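Local coordinates for protein racemase (Pseudovibrio sp. JE062, PDB 3MKC) that is of unknown function but belongs to the enolase superfamily, pairing a mandelate racemase-type N-terminal domain with a TIM-barrel C-terminal domain, at residues 33-38 and 43-48; 239-244 and 250-255; 274-277 and 283-286. All blocks are in the same frame, centred on the assembly; numbering follows the deposited sequence.

Contact 1: 33-38 and 43-48; sequences VVKVTD and YGLGEA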
loop_
_atom_site.group_PDB
_atom_site.type_symbol
_atom_site.label_atom_id
_atom_site.label_comp_id
_atom_site.label_asym_id
_atom_site.label_seq_id
_atom_site.Cartn_x
_atom_site.Cartn_y
_atom_site.Cartn_z
ATOM N N VAL A 33 14.948 -2.200 -0.835
ATOM C CA VAL A 33 14.901 -2.476 0.589
ATOM C C VAL A 33 15.636 -1.382 1.335
ATOM O O VAL A 33 16.698 -0.933 0.906
ATOM C CB VAL A 33 15.571 -3.821 0.927
ATOM C CG1 VAL A 33 15.578 -4.031 2.437
ATOM C CG2 VAL A 33 14.838 -4.954 0.233
ATOM N N VAL A 34 15.054 -0.932 2.439
ATOM C CA VAL A 34 15.688 0.079 3.260
ATOM C C VAL A 34 16.049 -0.584 4.585
ATOM O O VAL A 34 15.170 -1.040 5.319
ATOM C CB VAL A 34 14.751 1.265 3.539
ATOM C CG1 VAL A 34 15.434 2.245 4.490
ATOM C CG2 VAL A 34 14.379 1.949 2.235
ATOM N N LYS A 35 17.341 -0.644 4.885
ATOM C CA LYS A 35 17.809 -1.256 6.120
ATOM C C LYS A 35 18.403 -0.199 7.046
ATOM O O LYS A 35 19.417 0.425 6.721
ATOM C CB LYS A 35 18.863 -2.315 5.795
ATOM C CG LYS A 35 19.312 -3.184 6.960
ATOM C CD LYS A 35 20.384 -4.155 6.466
ATOM C CE LYS A 35 20.764 -5.192 7.501
ATOM N NZ LYS A 35 21.618 -6.259 6.885
ATOM N N VAL A 36 17.763 0.009 8.194
ATOM C CA VAL A 36 18.241 0.976 9.176
ATOM C C VAL A 36 18.851 0.179 10.326
ATOM O O VAL A 36 18.172 -0.609 10.979
ATOM C CB VAL A 36 17.086 1.858 9.710
ATOM C CG1 VAL A 36 17.624 2.897 10.674
ATOM C CG2 VAL A 36 16.373 2.539 8.546
ATOM N N THR A 37 20.138 0.393 10.567
ATOM C CA THR A 37 20.850 -0.327 11.611
ATOM C C THR A 37 21.246 0.572 12.772
ATOM O O THR A 37 21.700 1.694 12.558
ATOM C CB THR A 37 22.115 -0.967 11.030
ATOM O OG1 THR A 37 21.774 -1.683 9.836
ATOM C CG2 THR A 37 22.737 -1.930 12.037
ATOM N N ASP A 38 21.073 0.090 14.000
ATOM C CA ASP A 38 21.450 0.901 15.152
ATOM C C ASP A 38 22.878 0.580 15.580
ATOM O O ASP A 38 23.524 -0.293 15.005
ATOM C CB ASP A 38 20.466 0.728 16.323
ATOM C CG ASP A 38 20.575 -0.624 17.013
ATOM O OD1 ASP A 38 21.600 -1.316 16.852
ATOM O OD2 ASP A 38 19.624 -0.984 17.742
ATOM N N TYR A 43 18.612 -4.101 13.327
ATOM C CA TYR A 43 18.140 -3.365 12.160
ATOM C C TYR A 43 16.647 -3.505 11.881
ATOM O O TYR A 43 15.982 -4.420 12.376
ATOM C CB TYR A 43 18.944 -3.778 10.920
ATOM C CG TYR A 43 18.826 -5.236 10.548
ATOM C CD1 TYR A 43 17.687 -5.721 9.909
ATOM C CD2 TYR A 43 19.859 -6.137 10.829
ATOM C CE1 TYR A 43 17.576 -7.063 9.552
ATOM C CE2 TYR A 43 19.757 -7.483 10.479
ATOM C CZ TYR A 43 18.614 -7.937 9.837
ATOM O OH TYR A 43 18.511 -9.252 9.445
ATOM N N GLY A 44 16.135 -2.560 11.099
ATOM C CA GLY A 44 14.738 -2.541 10.719
ATOM C C GLY A 44 14.662 -2.537 9.205
ATOM O O GLY A 44 15.519 -1.953 8.531
ATOM N N LEU A 45 13.631 -3.175 8.669
ATOM C CA LEU A 45 13.457 -3.277 7.232
ATOM C C LEU A 45 12.205 -2.573 6.731
ATOM O O LEU A 45 11.135 -2.693 7.320
ATOM C CB LEU A 45 13.387 -4.749 6.826
ATOM C CG LEU A 45 14.626 -5.583 7.157
ATOM C CD1 LEU A 45 14.316 -7.057 7.000
ATOM C CD2 LEU A 45 15.767 -5.164 6.245
ATOM N N GLY A 46 12.365 -1.842 5.635
ATOM C CA GLY A 46 11.254 -1.143 5.019
ATOM C C GLY A 46 11.524 -1.204 3.534
ATOM O O GLY A 46 12.508 -1.806 3.118
ATOM N N GLU A 47 10.660 -0.623 2.714
ATOM C CA GLU A 47 10.932 -0.623 1.290
ATOM C C GLU A 47 10.286 0.589 0.640
ATOM O O GLU A 47 9.257 1.087 1.111
ATOM C CB GLU A 47 10.472 -1.935 0.633
ATOM C CG GLU A 47 8.988 -2.110 0.449
ATOM C CD GLU A 47 8.642 -3.468 -0.139
ATOM O OE1 GLU A 47 9.498 -4.067 -0.825
ATOM O OE2 GLU A 47 7.507 -3.935 0.074
ATOM N N ALA A 48 10.923 1.074 -0.421
ATOM C CA ALA A 48 10.458 2.247 -1.147
ATOM C C ALA A 48 10.066 1.921 -2.582
ATOM O O ALA A 48 10.665 1.052 -3.220
ATOM C CB ALA A 48 11.549 3.314 -1.138
#

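Contact 2: 239-244 and 250-255; sequences ATLQHD and AKLVEN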
loop_
_atom_site.group_PDB
_atom_site.type_symbol
_atom_site.label_atom_id
_atom_site.label_comp_id
_atom_site.label_asym_id
_atom_site.label_seq_id
_atom_site.Cartn_x
_atom_site.Cartn_y
_atom_site.Cartn_z
ATOM N N ALA A 239 -9.541 3.847 -9.816
ATOM C CA ALA A 239 -8.888 4.362 -11.010
ATOM C C ALA A 239 -9.851 4.529 -12.181
ATOM O O ALA A 239 -9.611 4.032 -13.282
ATOM C CB ALA A 239 -7.743 3.432 -11.400
ATOM N N THR A 240 -10.952 5.225 -11.929
ATOM C CA THR A 240 -11.946 5.471 -12.963
ATOM C C THR A 240 -11.470 6.609 -13.860
ATOM O O THR A 240 -11.383 6.460 -15.077
ATOM C CB THR A 240 -13.296 5.868 -12.348
ATOM O OG1 THR A 240 -13.096 6.958 -11.441
ATOM C CG2 THR A 240 -13.906 4.696 -11.594
ATOM N N LEU A 241 -11.144 7.741 -13.251
ATOM C CA LEU A 241 -10.691 8.898 -14.010
ATOM C C LEU A 241 -9.209 9.139 -13.804
ATOM O O LEU A 241 -8.576 8.480 -12.982
ATOM C CB LEU A 241 -11.488 10.135 -13.594
ATOM C CG LEU A 241 -12.970 10.054 -13.970
ATOM C CD1 LEU A 241 -13.746 11.210 -13.344
ATOM C CD2 LEU A 241 -13.090 10.070 -15.481
ATOM N N GLN A 242 -8.658 10.082 -14.558
ATOM C CA GLN A 242 -7.244 10.383 -14.436
ATOM C C GLN A 242 -6.956 10.853 -13.023
ATOM O O GLN A 242 -7.772 11.520 -12.388
ATOM C CB GLN A 242 -6.830 11.419 -15.476
ATOM C CG GLN A 242 -7.082 10.937 -16.906
ATOM C CD GLN A 242 -6.579 9.516 -17.149
ATOM O OE1 GLN A 242 -7.364 8.591 -17.356
ATOM N NE2 GLN A 242 -5.268 9.340 -17.114
ATOM N N HIS A 243 -5.780 10.488 -12.538
ATOM C CA HIS A 243 -5.382 10.789 -11.180
ATOM C C HIS A 243 -5.305 12.272 -10.801
ATOM O O HIS A 243 -5.413 12.609 -9.625
ATOM C CB HIS A 243 -4.055 10.077 -10.897
ATOM C CG HIS A 243 -3.745 9.922 -9.444
ATOM N ND1 HIS A 243 -3.164 10.923 -8.694
ATOM C CD2 HIS A 243 -3.903 8.871 -8.606
ATOM C CE1 HIS A 243 -2.975 10.493 -7.460
ATOM N NE2 HIS A 243 -3.416 9.248 -7.380
ATOM N N ASP A 244 -5.132 13.157 -11.780
ATOM C CA ASP A 244 -5.069 14.597 -11.493
ATOM C C ASP A 244 -6.454 15.236 -11.525
ATOM O O ASP A 244 -6.645 16.354 -11.041
ATOM C CB ASP A 244 -4.210 15.342 -12.527
ATOM C CG ASP A 244 -2.740 14.980 -12.453
ATOM O OD1 ASP A 244 -2.152 15.091 -11.358
ATOM O OD2 ASP A 244 -2.172 14.607 -13.505
ATOM N N ALA A 250 -15.227 14.140 -8.102
ATOM C CA ALA A 250 -16.335 14.703 -7.335
ATOM C C ALA A 250 -17.635 14.535 -8.128
ATOM O O ALA A 250 -18.696 14.278 -7.552
ATOM C CB ALA A 250 -16.083 16.191 -7.039
ATOM N N LYS A 251 -17.543 14.679 -9.448
ATOM C CA LYS A 251 -18.708 14.525 -10.312
ATOM C C LYS A 251 -19.256 13.116 -10.186
ATOM O O LYS A 251 -20.467 12.921 -10.056
ATOM C CB LYS A 251 -18.339 14.798 -11.771
ATOM C CG LYS A 251 -18.155 16.264 -12.115
ATOM C CD LYS A 251 -19.478 17.006 -12.063
ATOM C CE LYS A 251 -19.388 18.361 -12.744
ATOM N NZ LYS A 251 -18.503 19.302 -12.005
ATOM N N LEU A 252 -18.365 12.128 -10.234
ATOM C CA LEU A 252 -18.785 10.734 -10.110
ATOM C C LEU A 252 -19.469 10.526 -8.774
ATOM O O LEU A 252 -20.474 9.824 -8.681
ATOM C CB LEU A 252 -17.585 9.789 -10.213
ATOM C CG LEU A 252 -16.893 9.682 -11.569
ATOM C CD1 LEU A 252 -15.764 8.657 -11.485
ATOM C CD2 LEU A 252 -17.909 9.263 -12.627
ATOM N N VAL A 253 -18.918 11.128 -7.728
ATOM C CA VAL A 253 -19.514 10.989 -6.405
ATOM C C VAL A 253 -20.902 11.608 -6.379
ATOM O O VAL A 253 -21.848 11.038 -5.838
ATOM C CB VAL A 253 -18.650 11.668 -5.320
ATOM C CG1 VAL A 253 -19.414 11.700 -3.978
ATOM C CG2 VAL A 253 -17.353 10.903 -5.160
ATOM N N GLU A 254 -21.015 12.782 -6.973
ATOM C CA GLU A 254 -22.279 13.500 -7.004
ATOM C C GLU A 254 -23.323 12.866 -7.908
ATOM O O GLU A 254 -24.524 13.018 -7.685
ATOM C CB GLU A 254 -22.033 14.937 -7.473
ATOM C CG GLU A 254 -21.354 15.805 -6.437
ATOM C CD GLU A 254 -20.603 16.972 -7.051
ATOM O OE1 GLU A 254 -20.889 17.339 -8.213
ATOM O OE2 GLU A 254 -19.730 17.526 -6.354
ATOM N N ASN A 255 -22.876 12.134 -8.917
ATOM C CA ASN A 255 -23.820 11.569 -9.874
ATOM C C ASN A 255 -23.973 10.048 -9.956
ATOM O O ASN A 255 -24.617 9.544 -10.871
ATOM C CB ASN A 255 -23.494 12.162 -11.245
ATOM C CG ASN A 255 -23.649 13.684 -11.264
ATOM O OD1 ASN A 255 -24.762 14.199 -11.310
ATOM N ND2 ASN A 255 -22.529 14.407 -11.196
#

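Contact 3: 274-277 and 283-286; sequences EWIT and LLQS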
loop_
_atom_site.group_PDB
_atom_site.type_symbol
_atom_site.label_atom_id
_atom_site.label_comp_id
_atom_site.label_asym_id
_atom_site.label_seq_id
_atom_site.Cartn_x
_atom_site.Cartn_y
_atom_site.Cartn_z
ATOM N N GLU A 274 -6.686 17.007 -0.213
ATOM C CA GLU A 274 -7.334 17.555 -1.401
ATOM C C GLU A 274 -8.250 16.491 -2.018
ATOM O O GLU A 274 -9.326 16.802 -2.525
ATOM C CB GLU A 274 -6.278 18.032 -2.413
ATOM C CG GLU A 274 -6.861 18.646 -3.673
ATOM C CD GLU A 274 -5.804 19.180 -4.629
ATOM O OE1 GLU A 274 -4.672 18.646 -4.641
ATOM O OE2 GLU A 274 -6.116 20.126 -5.389
ATOM N N TRP A 275 -7.829 15.231 -1.979
ATOM C CA TRP A 275 -8.686 14.177 -2.512
ATOM C C TRP A 275 -9.973 14.111 -1.701
ATOM O O TRP A 275 -11.048 13.873 -2.238
ATOM C CB TRP A 275 -8.000 12.820 -2.443
ATOM C CG TRP A 275 -7.117 12.552 -3.607
ATOM C CD1 TRP A 275 -5.772 12.757 -3.679
ATOM C CD2 TRP A 275 -7.515 12.019 -4.876
ATOM N NE1 TRP A 275 -5.303 12.380 -4.916
ATOM C CE2 TRP A 275 -6.354 11.923 -5.670
ATOM C CE3 TRP A 275 -8.744 11.614 -5.420
ATOM C CZ2 TRP A 275 -6.379 11.436 -6.982
ATOM C CZ3 TRP A 275 -8.771 11.131 -6.732
ATOM C CH2 TRP A 275 -7.595 11.047 -7.495
ATOM N N ILE A 276 -9.863 14.318 -0.396
ATOM C CA ILE A 276 -11.044 14.265 0.456
ATOM C C ILE A 276 -12.020 15.417 0.205
ATOM O O ILE A 276 -13.198 15.196 -0.076
ATOM C CB ILE A 276 -10.665 14.290 1.955
ATOM C CG1 ILE A 276 -10.013 12.965 2.353
ATOM C CG2 ILE A 276 -11.904 14.552 2.809
ATOM C CD1 ILE A 276 -9.496 12.962 3.781
ATOM N N THR A 277 -11.526 16.645 0.307
ATOM C CA THR A 277 -12.397 17.809 0.146
ATOM C C THR A 277 -12.769 18.194 -1.278
ATOM O O THR A 277 -13.902 18.596 -1.529
ATOM C CB THR A 277 -11.793 19.049 0.834
ATOM O OG1 THR A 277 -10.576 19.415 0.175
ATOM C CG2 THR A 277 -11.500 18.755 2.296
ATOM N N LEU A 283 -12.998 6.745 -0.558
ATOM C CA LEU A 283 -11.889 5.938 -0.084
ATOM C C LEU A 283 -10.554 6.384 -0.666
ATOM O O LEU A 283 -10.462 6.701 -1.850
ATOM C CB LEU A 283 -12.192 4.485 -0.470
ATOM C CG LEU A 283 -11.386 3.304 0.063
ATOM C CD1 LEU A 283 -12.279 2.057 0.068
ATOM C CD2 LEU A 283 -10.148 3.093 -0.791
ATOM N N LEU A 284 -9.528 6.397 0.182
ATOM C CA LEU A 284 -8.178 6.788 -0.214
ATOM C C LEU A 284 -7.281 5.559 -0.295
ATOM O O LEU A 284 -7.355 4.672 0.552
ATOM C CB LEU A 284 -7.591 7.756 0.807
ATOM C CG LEU A 284 -8.325 9.091 0.957
ATOM C CD1 LEU A 284 -7.758 9.823 2.160
ATOM C CD2 LEU A 284 -8.159 9.931 -0.313
ATOM N N GLN A 285 -6.404 5.534 -1.295
ATOM C CA GLN A 285 -5.512 4.402 -1.485
ATOM C C GLN A 285 -4.023 4.742 -1.393
ATOM O O GLN A 285 -3.184 4.047 -1.978
ATOM C CB GLN A 285 -5.825 3.734 -2.827
ATOM C CG GLN A 285 -7.288 3.308 -2.928
ATOM C CD GLN A 285 -7.650 2.685 -4.262
ATOM O OE1 GLN A 285 -7.358 3.238 -5.318
ATOM N NE2 GLN A 285 -8.304 1.529 -4.216
ATOM N N SER A 286 -3.701 5.807 -0.659
ATOM C CA SER A 286 -2.310 6.220 -0.472
ATOM C C SER A 286 -1.475 4.993 -0.096
ATOM O O SER A 286 -1.845 4.227 0.791
ATOM C CB SER A 286 -2.232 7.276 0.626
ATOM O OG SER A 286 -3.129 8.338 0.340
#

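Contact 1: 33-38 and 43-48
K35 lies across the ring of Y43, and the two side chains mark one face of an antiparallel beta hairpin. CB of K35 leaves on the same face as V33, T37, Y43, L45 and E47. CG is anti to the backbone N (chi1 -172°). It sits 4.0 Å from CB of Y43 and 4.1 Å from CD2 of L45. CD makes the step outward along the extended chain. CE then comes over one face of the Y43 ring, 3.7 Å from its centroid, as a CH-pi contact. NZ stays over that face, 4.4 Å from the centroid, in a cation-pi contact. K120 makes a second cation-pi contact with this ring. The phenol OH turns elsewhere, to a hydrogen bond with D377.

Further along, CG1 of V33 meets CD2 of L45 at 4.0 Å. V34 and V36 use the other face, where they rest on helix 102-122. Their partners across the hairpin, G46 and G44, have no side chains. Backbone bonds pair them. V34 N to G46 O is 2.8 Å and nearly straight, but the donor sits well above the carbonyl plane. V36 N to G44 O is 3.0 Å and lies in the plane. Buried backbone bonds thus fix the hairpin of the N-terminal domain, while the partly exposed lysine probably gains from the ring's electrons.

Contact 2: 239-244 and 250-255
L252 pushes one methyl group against both T240 and L241. This joins a beta-alpha loop of the barrel domain to the helix it leads into: residues 239-244 follow strand 236-238, and residues 250-255 lie on helix 246-255. The first shell is small and buried. CD1 of L252 is the shared atom. CD1 of L252 comes within 3.2 Å of OG1 of T240, a close approach of a methyl to a hydroxyl oxygen. CD1 of L241 lies 3.7 Å from CD1 of L252. Both loop side chains meet the leucine tip to tip, so the contact is made by the ends of branches and the backbones stay well apart. OG1 of T240 lies between the backbone N and the carbonyl carbon (chi1 53°), a torsion that helps aim the oxygen at the methyl.

The next shell holds these groups in place. V222 of helix 219-228 touches both L241 and L252, so it packs beside the leucine pair. H249, one helical turn before L252, touches T240 and L241. W219 of the same helix 219-228 packs against K251 and N255. O of K251 takes two bonds from a single residue, N255. One comes from the backbone N. The other, from ND2 of N255 to O of K251, is 2.8 Å long and its donor is tilted from the carbonyl plane.

Contact 3: 274-277 and 283-286
L284 overlaps W275 and I276 with the two methyls of one fork. CD2 of L284 rests on CB of W275 at 3.6 Å, at the root of the indole side chain. Its approach to the ring system is oblique. CD1 of L284 lies 3.9 Å from both CG1 and CD1 of I276. The I276 and L284 side chains cross at about a right angle. The leucine fork is therefore shared between two successive helix residues.

The torsions explain this reach. CG of L284 is anti to its carbonyl carbon (chi1 -63°), which carries the fork toward helix 268-277. The I276 chain is extended beyond CG1 (chi2 175°), and its end comes nearer to the strand than its first bond suggests. W275 does the reverse. Its CB faces L284, but the indole leads away from it. The ring goes to H243 and H249, which it meets edge-to-face, and it also touches L246 of helix 246-255.

All three touching residues are buried, and the contact is wholly apolar. Helix 293-306 adds a further wall: I300 packs on L284 and M303 on I276. The backbone of L284 is bonded to Q310 and M312, while its neighbours L283 and Q285 are bonded to G262. Strand 283-284 thus runs between two parallel strands. L283 turns to the opposite side of the strand from L284. Helix 268-277 covers the outer side of this strand, and the unit formed by strand 261-262, helix 268-277 and strand 283-284 is the beta-alpha-beta crossover from which a TIM barrel, here the C-terminal barrel-type domain of the enolase superfamily, is built.

How the contacts relate
All three contacts are mainly buried, but contact 1 also has a partly exposed edge at its lysine and tyrosine. It belongs to the N-terminal domain and joins neighbouring strands by backbone bonds. Contacts 2 and 3 belong to the barrel domain and join a loop to a helix and a helix to a strand through leucine methyls. They are much smaller. Their centres lie 11 Å apart, and they touch where O of H243 packs 3.0 Å from CZ2 of W275. Both meet around helix 246-255, where W275 packs on L246 and H249. Contact 1 shares no element with either and lies across the chain's centre, its centre 36 Å from that of contact 2.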